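PDB 1OFU: cell division inhibitor SulA from Pseudomonas aeruginosa, which probably halts cell division during the SOS response by binding FtsZ one to one in the presence of GTP and blocking its polymerisation. Local coordinates for residues D[86-92]-D[112-118]; D[3-7]-D[94-99]; D[37-41]-D[71-75]; D[75-80]-D[101-106]. All blocks are in the same frame, centred on the assembly; numbering follows the deposited sequence.

In the fold
From the N terminus, the first strand, outermost in this chain and carrying residues 3-7, waits longest for its partner: interaction 2 brings it to 94-99 and closes the widest loop. Interaction 3 (37-41 with 71-75) lies wholly within that loop and lays helix 68-80 on the sheet. At Ser75 the same helix passes into interaction 4, where 75-80 meets 101-106, joining two neighbouring helices. Interaction 1 pairs 86-92 with 112-118 inside the sheet. Interactions 1, 2 and 4 cross one another pairwise, whereas interaction 3 is in series with 1 and 4. Together they tie the parallel sheet of this SulA domain, a fragment of the whole protein, to one helical layer.

Interaction 1: residues D[86-92]-D[112-118]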
loop_
_atom_site.group_PDB
_atom_site.type_symbol
_atom_site.label_atom_id
_atom_site.label_comp_id
_atom_site.label_asym_id
_atom_site.label_seq_id
_atom_site.Cartn_x
_atom_site.Cartn_y
_atom_site.Cartn_z
ATOM N N THR D 86 1.160 -12.524 10.772
ATOM C CA THR D 86 2.432 -11.825 10.948
ATOM C C THR D 86 2.557 -11.214 12.331
ATOM O O THR D 86 1.630 -10.559 12.814
ATOM C CB THR D 86 2.592 -10.664 9.935
ATOM O OG1 THR D 86 2.231 -11.113 8.630
ATOM C CG2 THR D 86 4.036 -10.180 9.901
ATOM N N VAL D 87 3.705 -11.421 12.964
ATOM C CA VAL D 87 3.965 -10.837 14.272
ATOM C C VAL D 87 5.138 -9.886 14.057
ATOM O O VAL D 87 6.222 -10.310 13.670
ATOM C CB VAL D 87 4.359 -11.895 15.325
ATOM C CG1 VAL D 87 4.742 -11.205 16.616
ATOM C CG2 VAL D 87 3.201 -12.849 15.577
ATOM N N VAL D 88 4.908 -8.600 14.295
ATOM C CA VAL D 88 5.930 -7.588 14.102
ATOM C C VAL D 88 6.594 -7.150 15.397
ATOM O O VAL D 88 5.946 -6.622 16.305
ATOM C CB VAL D 88 5.344 -6.336 13.409
ATOM C CG1 VAL D 88 6.467 -5.347 13.080
ATOM C CG2 VAL D 88 4.586 -6.746 12.145
ATOM N N SER D 89 7.902 -7.358 15.455
ATOM C CA SER D 89 8.703 -7.001 16.614
ATOM C C SER D 89 9.539 -5.778 16.292
ATOM O O SER D 89 9.776 -5.461 15.121
ATOM C CB SER D 89 9.643 -8.155 16.980
ATOM O OG SER D 89 8.939 -9.377 17.069
ATOM N N TRP D 90 9.977 -5.095 17.340
ATOM C CA TRP D 90 10.823 -3.915 17.209
ATOM C C TRP D 90 11.982 -4.146 18.163
ATOM O O TRP D 90 12.224 -3.357 19.072
ATOM C CB TRP D 90 10.059 -2.648 17.605
ATOM C CG TRP D 90 9.275 -2.054 16.481
ATOM C CD1 TRP D 90 9.690 -1.089 15.600
ATOM C CD2 TRP D 90 7.949 -2.414 16.085
ATOM N NE1 TRP D 90 8.698 -0.829 14.679
ATOM C CE2 TRP D 90 7.619 -1.628 14.954
ATOM C CE3 TRP D 90 7.004 -3.324 16.577
ATOM C CZ2 TRP D 90 6.384 -1.725 14.309
ATOM C CZ3 TRP D 90 5.776 -3.421 15.937
ATOM C CH2 TRP D 90 5.477 -2.624 14.814
ATOM N N LEU D 91 12.688 -5.250 17.944
ATOM C CA LEU D 91 13.816 -5.631 18.788
ATOM C C LEU D 91 15.199 -5.243 18.259
ATOM O O LEU D 91 15.532 -5.483 17.103
ATOM C CB LEU D 91 13.766 -7.138 19.034
ATOM C CG LEU D 91 12.509 -7.622 19.760
ATOM C CD1 LEU D 91 12.457 -9.145 19.772
ATOM C CD2 LEU D 91 12.501 -7.062 21.173
ATOM N N GLU D 92 15.997 -4.643 19.132
ATOM C CA GLU D 92 17.353 -4.231 18.809
ATOM C C GLU D 92 18.057 -3.896 20.120
ATOM O O GLU D 92 17.619 -3.019 20.868
ATOM C CB GLU D 92 17.347 -3.017 17.872
ATOM C CG GLU D 92 16.658 -1.783 18.431
ATOM C CD GLU D 92 16.513 -0.676 17.398
ATOM O OE1 GLU D 92 15.859 -0.913 16.360
ATOM O OE2 GLU D 92 17.047 0.432 17.625
ATOM N N GLN D 112 4.522 -15.517 9.901
ATOM C CA GLN D 112 5.721 -14.759 9.570
ATOM C C GLN D 112 6.201 -13.883 10.712
ATOM O O GLN D 112 5.418 -13.174 11.340
ATOM C CB GLN D 112 5.473 -13.875 8.345
ATOM C CG GLN D 112 5.283 -14.622 7.035
ATOM C CD GLN D 112 6.445 -15.547 6.711
ATOM O OE1 GLN D 112 7.603 -15.255 7.027
ATOM N NE2 GLN D 112 6.142 -16.665 6.063
ATOM N N SER D 113 7.496 -13.942 10.986
ATOM C CA SER D 113 8.077 -13.114 12.029
ATOM C C SER D 113 8.797 -11.964 11.314
ATOM O O SER D 113 9.646 -12.193 10.449
ATOM C CB SER D 113 9.067 -13.925 12.865
ATOM O OG SER D 113 9.802 -13.082 13.732
ATOM N N LEU D 114 8.438 -10.732 11.656
ATOM C CA LEU D 114 9.052 -9.562 11.042
ATOM C C LEU D 114 9.562 -8.619 12.113
ATOM O O LEU D 114 8.789 -8.122 12.936
ATOM C CB LEU D 114 8.039 -8.826 10.153
ATOM C CG LEU D 114 8.468 -7.473 9.555
ATOM C CD1 LEU D 114 9.636 -7.665 8.588
ATOM C CD2 LEU D 114 7.286 -6.839 8.830
ATOM N N ASN D 115 10.869 -8.381 12.118
ATOM C CA ASN D 115 11.428 -7.465 13.087
ATOM C C ASN D 115 11.749 -6.170 12.370
ATOM O O ASN D 115 12.245 -6.178 11.238
ATOM C CB ASN D 115 12.697 -8.017 13.726
ATOM C CG ASN D 115 13.090 -7.239 14.965
ATOM O OD1 ASN D 115 12.301 -7.122 15.900
ATOM N ND2 ASN D 115 14.305 -6.695 14.979
ATOM N N ILE D 116 11.460 -5.059 13.035
ATOM C CA ILE D 116 11.707 -3.754 12.466
ATOM C C ILE D 116 12.663 -2.961 13.340
ATOM O O ILE D 116 12.561 -2.973 14.564
ATOM C CB ILE D 116 10.370 -2.996 12.278
ATOM C CG1 ILE D 116 9.523 -3.760 11.254
ATOM C CG2 ILE D 116 10.622 -1.541 11.838
ATOM C CD1 ILE D 116 8.158 -3.173 11.006
ATOM N N ARG D 117 13.608 -2.289 12.693
ATOM C CA ARG D 117 14.605 -1.479 13.377
ATOM C C ARG D 117 14.582 -0.082 12.785
ATOM O O ARG D 117 14.721 0.085 11.575
ATOM C CB ARG D 117 15.993 -2.075 13.180
ATOM C CG ARG D 117 16.169 -3.462 13.756
ATOM C CD ARG D 117 17.360 -4.157 13.112
ATOM N NE ARG D 117 18.542 -3.302 13.053
ATOM C CZ ARG D 117 19.722 -3.684 12.572
ATOM N NH1 ARG D 117 20.740 -2.834 12.555
ATOM N NH2 ARG D 117 19.889 -4.918 12.112
ATOM N N LEU D 118 14.402 0.916 13.640
ATOM C CA LEU D 118 14.375 2.306 13.203
ATOM C C LEU D 118 15.611 3.020 13.756
ATOM O O LEU D 118 16.209 2.563 14.733
ATOM C CB LEU D 118 13.103 2.989 13.711
ATOM C CG LEU D 118 11.788 2.295 13.342
ATOM C CD1 LEU D 118 10.617 3.071 13.922
ATOM C CD2 LEU D 118 11.663 2.201 11.822
HETATM O O HOH W 1 8.321 -10.902 15.244
#
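Val87 and Ser89 trade backbone hydrogen bonds with the facing strand in the alternation of a parallel pair: Val87 N gives to Gln112 O, Leu114 N to Val87 O, Ser89 N to Leu114 O and Ile116 N to Ser89 O. Beyond Ser89 a side chain continues the pairing. The Asn115 amide bonds to Leu91 at both ends: OD1 takes Leu91 N at 2.8 Å on an in-plane lone pair, while ND2 gives to Leu91 O at 2.7 Å. With Glu6 OE2 as a further acceptor for ND2, the orientation of the amide is well defined. Linked through helix 96-109, the two strands form a beta-alpha-beta unit, and strand 84-89 is the central one of five. A water joins Val87 O (2.7 Å), to which it donates, with the hydroxyls of Ser89 and Ser113; Ser89 OG also bonds to Ser75 OG. On the face of Val88 and Leu114 the contact toward Trp90 is apolar. Ile116 CD1 presses on Val88 CG1 at a tight 3.4 Å, and both side chains underlie one face of the Trp90 indole. Ile116 CB makes a CH-pi contact 4.0 Å from the centroid of the Trp90 five-membered ring, and the buried Trp90 NE1 has no hydrogen-bond partner in the model.

Interaction 2: residues D[3-7]-D[94-99]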
loop_
_atom_site.group_PDB
_atom_site.type_symbol
_atom_site.label_atom_id
_atom_site.label_comp_id
_atom_site.label_asym_id
_atom_site.label_seq_id
_atom_site.Cartn_x
_atom_site.Cartn_y
_atom_site.Cartn_z
ATOM N N ALA D 3 8.906 -17.809 8.060
ATOM C CA ALA D 3 10.273 -17.563 8.503
ATOM C C ALA D 3 10.467 -16.189 9.136
ATOM O O ALA D 3 9.507 -15.474 9.418
ATOM C CB ALA D 3 11.232 -17.732 7.326
ATOM N N PHE D 4 11.732 -15.838 9.346
ATOM C CA PHE D 4 12.113 -14.570 9.946
ATOM C C PHE D 4 12.654 -13.609 8.894
ATOM O O PHE D 4 13.456 -13.986 8.044
ATOM C CB PHE D 4 13.190 -14.800 11.010
ATOM C CG PHE D 4 13.741 -13.534 11.610
ATOM C CD1 PHE D 4 13.114 -12.931 12.697
ATOM C CD2 PHE D 4 14.889 -12.942 11.085
ATOM C CE1 PHE D 4 13.622 -11.755 13.259
ATOM C CE2 PHE D 4 15.409 -11.763 11.636
ATOM C CZ PHE D 4 14.774 -11.172 12.726
ATOM N N SER D 5 12.201 -12.364 8.966
ATOM C CA SER D 5 12.649 -11.316 8.068
ATOM C C SER D 5 12.934 -10.117 8.956
ATOM O O SER D 5 12.461 -10.043 10.097
ATOM C CB SER D 5 11.559 -10.952 7.063
ATOM O OG SER D 5 11.166 -12.075 6.297
ATOM N N GLU D 6 13.724 -9.183 8.454
ATOM C CA GLU D 6 14.020 -8.001 9.231
ATOM C C GLU D 6 14.067 -6.797 8.319
ATOM O O GLU D 6 14.667 -6.836 7.241
ATOM C CB GLU D 6 15.341 -8.141 9.980
ATOM C CG GLU D 6 15.664 -6.921 10.829
ATOM C CD GLU D 6 16.849 -7.140 11.748
ATOM O OE1 GLU D 6 17.975 -7.321 11.242
ATOM O OE2 GLU D 6 16.650 -7.134 12.982
ATOM N N LEU D 7 13.398 -5.737 8.755
ATOM C CA LEU D 7 13.349 -4.507 7.998
ATOM C C LEU D 7 13.979 -3.396 8.813
ATOM O O LEU D 7 13.618 -3.174 9.976
ATOM C CB LEU D 7 11.900 -4.165 7.652
ATOM C CG LEU D 7 11.703 -2.871 6.857
ATOM C CD1 LEU D 7 10.445 -2.971 6.028
ATOM C CD2 LEU D 7 11.635 -1.689 7.796
ATOM N N LEU D 94 19.226 -7.748 18.517
ATOM C CA LEU D 94 18.577 -9.030 18.323
ATOM C C LEU D 94 19.704 -9.993 17.968
ATOM O O LEU D 94 20.364 -9.832 16.943
ATOM C CB LEU D 94 17.558 -8.954 17.184
ATOM C CG LEU D 94 16.637 -10.170 17.060
ATOM C CD1 LEU D 94 15.816 -10.308 18.331
ATOM C CD2 LEU D 94 15.720 -10.012 15.861
ATOM N N SER D 95 19.935 -10.981 18.827
ATOM C CA SER D 95 21.004 -11.949 18.609
ATOM C C SER D 95 20.600 -13.052 17.646
ATOM O O SER D 95 19.413 -13.273 17.401
ATOM C CB SER D 95 21.428 -12.581 19.935
ATOM O OG SER D 95 20.422 -13.453 20.415
ATOM N N ARG D 96 21.600 -13.743 17.106
ATOM C CA ARG D 96 21.362 -14.833 16.170
ATOM C C ARG D 96 20.473 -15.870 16.847
ATOM O O ARG D 96 19.645 -16.509 16.199
ATOM C CB ARG D 96 22.697 -15.450 15.741
ATOM C CG ARG D 96 22.579 -16.575 14.725
ATOM C CD ARG D 96 23.891 -16.790 13.965
ATOM N NE ARG D 96 25.045 -16.944 14.851
ATOM C CZ ARG D 96 26.291 -17.154 14.432
ATOM N NH1 ARG D 96 27.278 -17.278 15.311
ATOM N NH2 ARG D 96 26.554 -17.246 13.133
ATOM N N ALA D 97 20.641 -16.017 18.159
ATOM C CA ALA D 97 19.842 -16.957 18.941
ATOM C C ALA D 97 18.384 -16.500 18.947
ATOM O O ALA D 97 17.476 -17.276 18.639
ATOM C CB ALA D 97 20.368 -17.034 20.367
ATOM N N ALA D 98 18.169 -15.235 19.298
ATOM C CA ALA D 98 16.826 -14.665 19.333
ATOM C C ALA D 98 16.151 -14.829 17.972
ATOM O O ALA D 98 14.966 -15.160 17.896
ATOM C CB ALA D 98 16.894 -13.193 19.716
ATOM N N ARG D 99 16.907 -14.600 16.901
ATOM C CA ARG D 99 16.378 -14.740 15.544
ATOM C C ARG D 99 15.956 -16.179 15.287
ATOM O O ARG D 99 14.945 -16.438 14.630
ATOM C CB ARG D 99 17.427 -14.344 14.502
ATOM C CG ARG D 99 17.622 -12.859 14.318
ATOM C CD ARG D 99 18.483 -12.585 13.090
ATOM N NE ARG D 99 18.518 -11.165 12.746
ATOM C CZ ARG D 99 19.049 -10.222 13.516
ATOM N NH1 ARG D 99 19.033 -8.956 13.126
ATOM N NH2 ARG D 99 19.604 -10.546 14.675
#
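Phe4 and Glu6, two residues apart on strand 4-10, both turn CG away from the backbone N (chi1 175° and -179°), which carries ring and carboxylate out from the same side of the strand to meet Arg99. Arg99 answers with a chain stretched from CG to NE, long enough to run over the ring and still reach the acid. Its CG stands over the Phe4 face in a CH-pi contact, 4.0 Å from the ring centroid, and further along Arg99 NE comes to 3.4 Å from Phe4 CE2. The guanidinium is steeply inclined to the ring, so the two are not stacked. Leu94 wedges in from the loop before the helix: its CD2 touches Phe4 CZ at 3.5 Å and also covers one face of the Arg99 guanidinium. Just beyond, Ser95 is the N-cap of helix 96-109, its OG accepting from Ala98 N at 3.1 Å. The salt bridge lies at the edge of the guanidinium, where Arg99 NH1 gives to Glu6 OE1 at 2.7 Å; this oxygen is met on its syn side, 31° out of the carboxylate plane. Arg117 NH2 also pairs with Glu6 OE1, and Asn115 ND2 bonds to OE2. The strand is outermost in its own chain, but Glu6 and Leu7 pair with a strand of the second subunit, continuing the sheet; here a buried carboxylate gripped by two arginines and an amide is probably kept ionised.

Interaction 3: residues D[37-41]-D[71-75]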
loop_
_atom_site.group_PDB
_atom_site.type_symbol
_atom_site.label_atom_id
_atom_site.label_comp_id
_atom_site.label_asym_id
_atom_site.label_seq_id
_atom_site.Cartn_x
_atom_site.Cartn_y
_atom_site.Cartn_z
ATOM N N THR D 37 -0.197 -8.886 14.318
ATOM C CA THR D 37 0.113 -8.552 15.697
ATOM C C THR D 37 1.395 -7.759 15.789
ATOM O O THR D 37 2.438 -8.178 15.279
ATOM C CB THR D 37 0.227 -9.812 16.567
ATOM O OG1 THR D 37 -1.038 -10.475 16.584
ATOM C CG2 THR D 37 0.619 -9.452 17.995
ATOM N N LEU D 38 1.296 -6.599 16.432
ATOM C CA LEU D 38 2.428 -5.711 16.628
ATOM C C LEU D 38 2.833 -5.853 18.093
ATOM O O LEU D 38 1.998 -5.704 18.988
ATOM C CB LEU D 38 2.017 -4.263 16.336
ATOM C CG LEU D 38 1.293 -3.967 15.015
ATOM C CD1 LEU D 38 1.055 -2.455 14.897
ATOM C CD2 LEU D 38 2.125 -4.464 13.836
ATOM N N ILE D 39 4.106 -6.137 18.348
ATOM C CA ILE D 39 4.551 -6.305 19.720
ATOM C C ILE D 39 5.517 -5.248 20.228
ATOM O O ILE D 39 6.633 -5.097 19.723
ATOM C CB ILE D 39 5.149 -7.704 19.920
ATOM C CG1 ILE D 39 4.038 -8.741 19.718
ATOM C CG2 ILE D 39 5.794 -7.811 21.300
ATOM C CD1 ILE D 39 4.407 -10.148 20.072
ATOM N N ALA D 40 5.059 -4.516 21.241
ATOM C CA ALA D 40 5.838 -3.464 21.874
ATOM C C ALA D 40 6.477 -2.505 20.877
ATOM O O ALA D 40 7.689 -2.300 20.893
ATOM C CB ALA D 40 6.914 -4.082 22.771
ATOM N N PRO D 41 5.669 -1.909 19.986
ATOM C CA PRO D 41 6.224 -0.970 19.007
ATOM C C PRO D 41 6.651 0.296 19.741
ATOM O O PRO D 41 6.219 0.537 20.863
ATOM C CB PRO D 41 5.052 -0.724 18.070
ATOM C CG PRO D 41 3.881 -0.808 18.996
ATOM C CD PRO D 41 4.212 -2.040 19.813
ATOM N N ALA D 71 9.449 -8.499 25.332
ATOM C CA ALA D 71 8.911 -8.386 23.984
ATOM C C ALA D 71 9.324 -9.602 23.157
ATOM O O ALA D 71 8.554 -10.099 22.338
ATOM C CB ALA D 71 9.412 -7.103 23.331
ATOM N N LEU D 72 10.541 -10.085 23.387
ATOM C CA LEU D 72 11.059 -11.242 22.660
ATOM C C LEU D 72 10.245 -12.490 23.002
ATOM O O LEU D 72 9.862 -13.260 22.118
ATOM C CB LEU D 72 12.530 -11.479 23.019
ATOM C CG LEU D 72 13.430 -12.227 22.028
ATOM C CD1 LEU D 72 14.608 -12.798 22.797
ATOM C CD2 LEU D 72 12.682 -13.342 21.328
ATOM N N ALA D 73 9.986 -12.692 24.291
ATOM C CA ALA D 73 9.211 -13.853 24.717
ATOM C C ALA D 73 7.775 -13.711 24.229
ATOM O O ALA D 73 7.169 -14.680 23.769
ATOM C CB ALA D 73 9.246 -13.984 26.241
ATOM N N LEU D 74 7.229 -12.500 24.323
ATOM C CA LEU D 74 5.859 -12.271 23.874
ATOM C C LEU D 74 5.758 -12.494 22.363
ATOM O O LEU D 74 4.769 -13.044 21.883
ATOM C CB LEU D 74 5.405 -10.847 24.218
ATOM C CG LEU D 74 3.910 -10.679 24.533
ATOM C CD1 LEU D 74 3.570 -9.203 24.626
ATOM C CD2 LEU D 74 3.062 -11.337 23.466
ATOM N N SER D 75 6.779 -12.072 21.614
ATOM C CA SER D 75 6.774 -12.248 20.160
ATOM C C SER D 75 6.742 -13.724 19.772
ATOM O O SER D 75 5.945 -14.137 18.930
ATOM C CB SER D 75 8.000 -11.583 19.527
ATOM O OG SER D 75 7.997 -10.180 19.738
#
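Ile39 reaches across from the end of its strand to Ser75 and Ala71 on helix 68-80, and its branches can be followed outward one by one. Ile39 CB already lies 3.8 Å from Ser75 OG. From there CG2 leads to the same hydroxyl, with Ile39 CG2 and Ser75 OG 3.6 Å apart, and this methyl also rests on a carbonyl near the start of the helix, Ile39 CG2 being 3.7 Å from Ala71 O. The other branch leaves through CG1, set anti to the carbonyl carbon (chi1 -65°), and at its tip Ile39 CD1 meets Leu74 CD2 at 3.8 Å. The surface it touches is polar in part, but that polarity is answered within the helix: Ser75 OG donates to Ala71 O at 2.7 Å, while Ser75 N reaches the same oxygen from the opposite face of its plane. Thus the hydroxyl can lie against methyl groups. One residue on, Ala40 has left the strand, and its CB closes on Ala71 CB at 4.0 Å. Strand and helix run almost antiparallel, 162° between their directions. Helix 68-80 links strands 60-63 and 84-89, and strand 35-39 lies between those two in the sheet, so the helix spans the strand it covers: the crossover packing of a parallel alpha/beta fold.

Interaction 4: residues D[75-80]-D[101-106]; sequences SCEALR and QLSRAA
Cys76 and Leu79 meet Leu102 and Ala105 where helices 68-80 and 96-109 run side by side, their local axes 8.0 Å apart and 19° from parallel. Small residues permit this closeness: Ala105 CB sits against the backbone of the other helix, 3.3 Å from Cys76 O, and also against the side-chain carbons of Cys76 and Leu79. Cys76 holds SG anti to its carbonyl carbon (chi1 -62°), which directs the sulfur between two side chains of the second helix. On one side Cys76 SG touches Leu102 CD2 at 3.5 Å; on the other it lies 3.3 Å from Gln101 NE2, the end of a chain that leaves its helix anti to the backbone N (chi1 -157°) and stays extended, so that Gln101 lies along the sulfur. Leu79 divides its two methyls. Its CD1 approaches Leu102 CD2 at 4.0 Å, and its CD2 reaches Ala106 CB, likewise at 4.0 Å. The same Leu102 methyl, CD2, meets Ser75 CB at 3.8 Å, and is thus lodged among Ser75, Cys76 and Leu79, with Leu72 also nearby. At the margin of the contact Arg80 folds back along its own helix, placing a guanidinium face over Cys76 O and pairing NH2 with Glu77 OE1 at 2.7 Å. Helix 68-80 runs here into the FtsZ-binding region, residues 78-83, and Glu77 OE2 has a long, weak ion pair with a basic side chain of another protein's chain. No hydrogen bond links the two segments: cohesion between them rests on methyl and sulfur packing, while the charge of Arg80, not far from that of Arg104, is probably offset by Glu77.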
loop_
_atom_site.group_PDB
_atom_site.type_symbol
_atom_site.label_atom_id
_atom_site.label_comp_id
_atom_site.label_asym_id
_atom_site.label_seq_id
_atom_site.Cartn_x
_atom_site.Cartn_y
_atom_site.Cartn_z
ATOM N N SER D 75 6.779 -12.072 21.614
ATOM C CA SER D 75 6.774 -12.248 20.160
ATOM C C SER D 75 6.742 -13.724 19.772
ATOM O O SER D 75 5.945 -14.137 18.930
ATOM C CB SER D 75 8.000 -11.583 19.527
ATOM O OG SER D 75 7.997 -10.180 19.738
ATOM N N CYS D 76 7.612 -14.522 20.387
ATOM C CA CYS D 76 7.669 -15.947 20.080
ATOM C C CYS D 76 6.354 -16.626 20.432
ATOM O O CYS D 76 5.887 -17.507 19.713
ATOM C CB CYS D 76 8.808 -16.615 20.850
ATOM S SG CYS D 76 10.463 -15.998 20.441
ATOM N N GLU D 77 5.756 -16.200 21.539
ATOM C CA GLU D 77 4.500 -16.777 21.991
ATOM C C GLU D 77 3.370 -16.520 20.997
ATOM O O GLU D 77 2.646 -17.443 20.620
ATOM C CB GLU D 77 4.135 -16.212 23.365
ATOM C CG GLU D 77 3.223 -17.115 24.157
ATOM C CD GLU D 77 3.817 -18.497 24.361
ATOM O OE1 GLU D 77 4.901 -18.588 24.972
ATOM O OE2 GLU D 77 3.204 -19.489 23.907
ATOM N N ALA D 78 3.223 -15.266 20.574
ATOM C CA ALA D 78 2.182 -14.895 19.619
ATOM C C ALA D 78 2.376 -15.633 18.293
ATOM O O ALA D 78 1.408 -15.984 17.619
ATOM C CB ALA D 78 2.194 -13.380 19.395
ATOM N N LEU D 79 3.631 -15.854 17.909
ATOM C CA LEU D 79 3.926 -16.573 16.669
ATOM C C LEU D 79 3.537 -18.028 16.875
ATOM O O LEU D 79 2.819 -18.627 16.075
ATOM C CB LEU D 79 5.421 -16.493 16.348
ATOM C CG LEU D 79 5.946 -15.154 15.824
ATOM C CD1 LEU D 79 7.434 -15.038 16.093
ATOM C CD2 LEU D 79 5.647 -15.043 14.344
ATOM N N ARG D 80 4.032 -18.576 17.977
ATOM C CA ARG D 80 3.800 -19.956 18.380
ATOM C C ARG D 80 2.315 -20.330 18.357
ATOM O O ARG D 80 1.931 -21.347 17.781
ATOM C CB ARG D 80 4.372 -20.132 19.784
ATOM C CG ARG D 80 4.543 -21.540 20.280
ATOM C CD ARG D 80 5.317 -21.474 21.582
ATOM N NE ARG D 80 6.605 -20.812 21.381
ATOM C CZ ARG D 80 7.229 -20.085 22.303
ATOM N NH1 ARG D 80 8.401 -19.526 22.027
ATOM N NH2 ARG D 80 6.676 -19.900 23.494
ATOM N N GLN D 101 15.093 -18.328 17.621
ATOM C CA GLN D 101 13.934 -18.532 18.488
ATOM C C GLN D 101 12.680 -18.019 17.781
ATOM O O GLN D 101 11.661 -18.709 17.732
ATOM C CB GLN D 101 14.127 -17.778 19.807
ATOM C CG GLN D 101 13.308 -18.323 20.965
ATOM C CD GLN D 101 13.427 -17.478 22.223
ATOM O OE1 GLN D 101 14.517 -17.034 22.588
ATOM N NE2 GLN D 101 12.304 -17.266 22.904
ATOM N N LEU D 102 12.762 -16.808 17.228
ATOM C CA LEU D 102 11.636 -16.209 16.518
ATOM C C LEU D 102 11.284 -17.039 15.296
ATOM O O LEU D 102 10.114 -17.236 14.975
ATOM C CB LEU D 102 11.972 -14.776 16.077
ATOM C CG LEU D 102 12.068 -13.702 17.162
ATOM C CD1 LEU D 102 12.439 -12.360 16.545
ATOM C CD2 LEU D 102 10.737 -13.604 17.887
ATOM N N SER D 103 12.311 -17.530 14.614
ATOM C CA SER D 103 12.114 -18.334 13.417
ATOM C C SER D 103 11.396 -19.642 13.742
ATOM O O SER D 103 10.448 -20.035 13.055
ATOM C CB SER D 103 13.464 -18.629 12.767
ATOM O OG SER D 103 13.284 -19.207 11.491
ATOM N N ARG D 104 11.856 -20.316 14.790
ATOM C CA ARG D 104 11.249 -21.572 15.207
ATOM C C ARG D 104 9.788 -21.332 15.582
ATOM O O ARG D 104 8.897 -22.062 15.152
ATOM C CB ARG D 104 12.009 -22.147 16.405
ATOM C CG ARG D 104 11.450 -23.458 16.935
ATOM C CD ARG D 104 12.290 -23.988 18.086
ATOM N NE ARG D 104 11.752 -25.233 18.632
ATOM C CZ ARG D 104 10.591 -25.335 19.273
ATOM N NH1 ARG D 104 10.188 -26.513 19.730
ATOM N NH2 ARG D 104 9.836 -24.261 19.464
ATOM N N ALA D 105 9.550 -20.296 16.381
ATOM C CA ALA D 105 8.196 -19.963 16.810
ATOM C C ALA D 105 7.295 -19.697 15.607
ATOM O O ALA D 105 6.128 -20.087 15.596
ATOM C CB ALA D 105 8.229 -18.744 17.724
ATOM N N ALA D 106 7.849 -19.041 14.591
ATOM C CA ALA D 106 7.101 -18.721 13.380
ATOM C C ALA D 106 6.694 -19.979 12.622
ATOM O O ALA D 106 5.571 -20.079 12.124
ATOM C CB ALA D 106 7.933 -17.803 12.476
#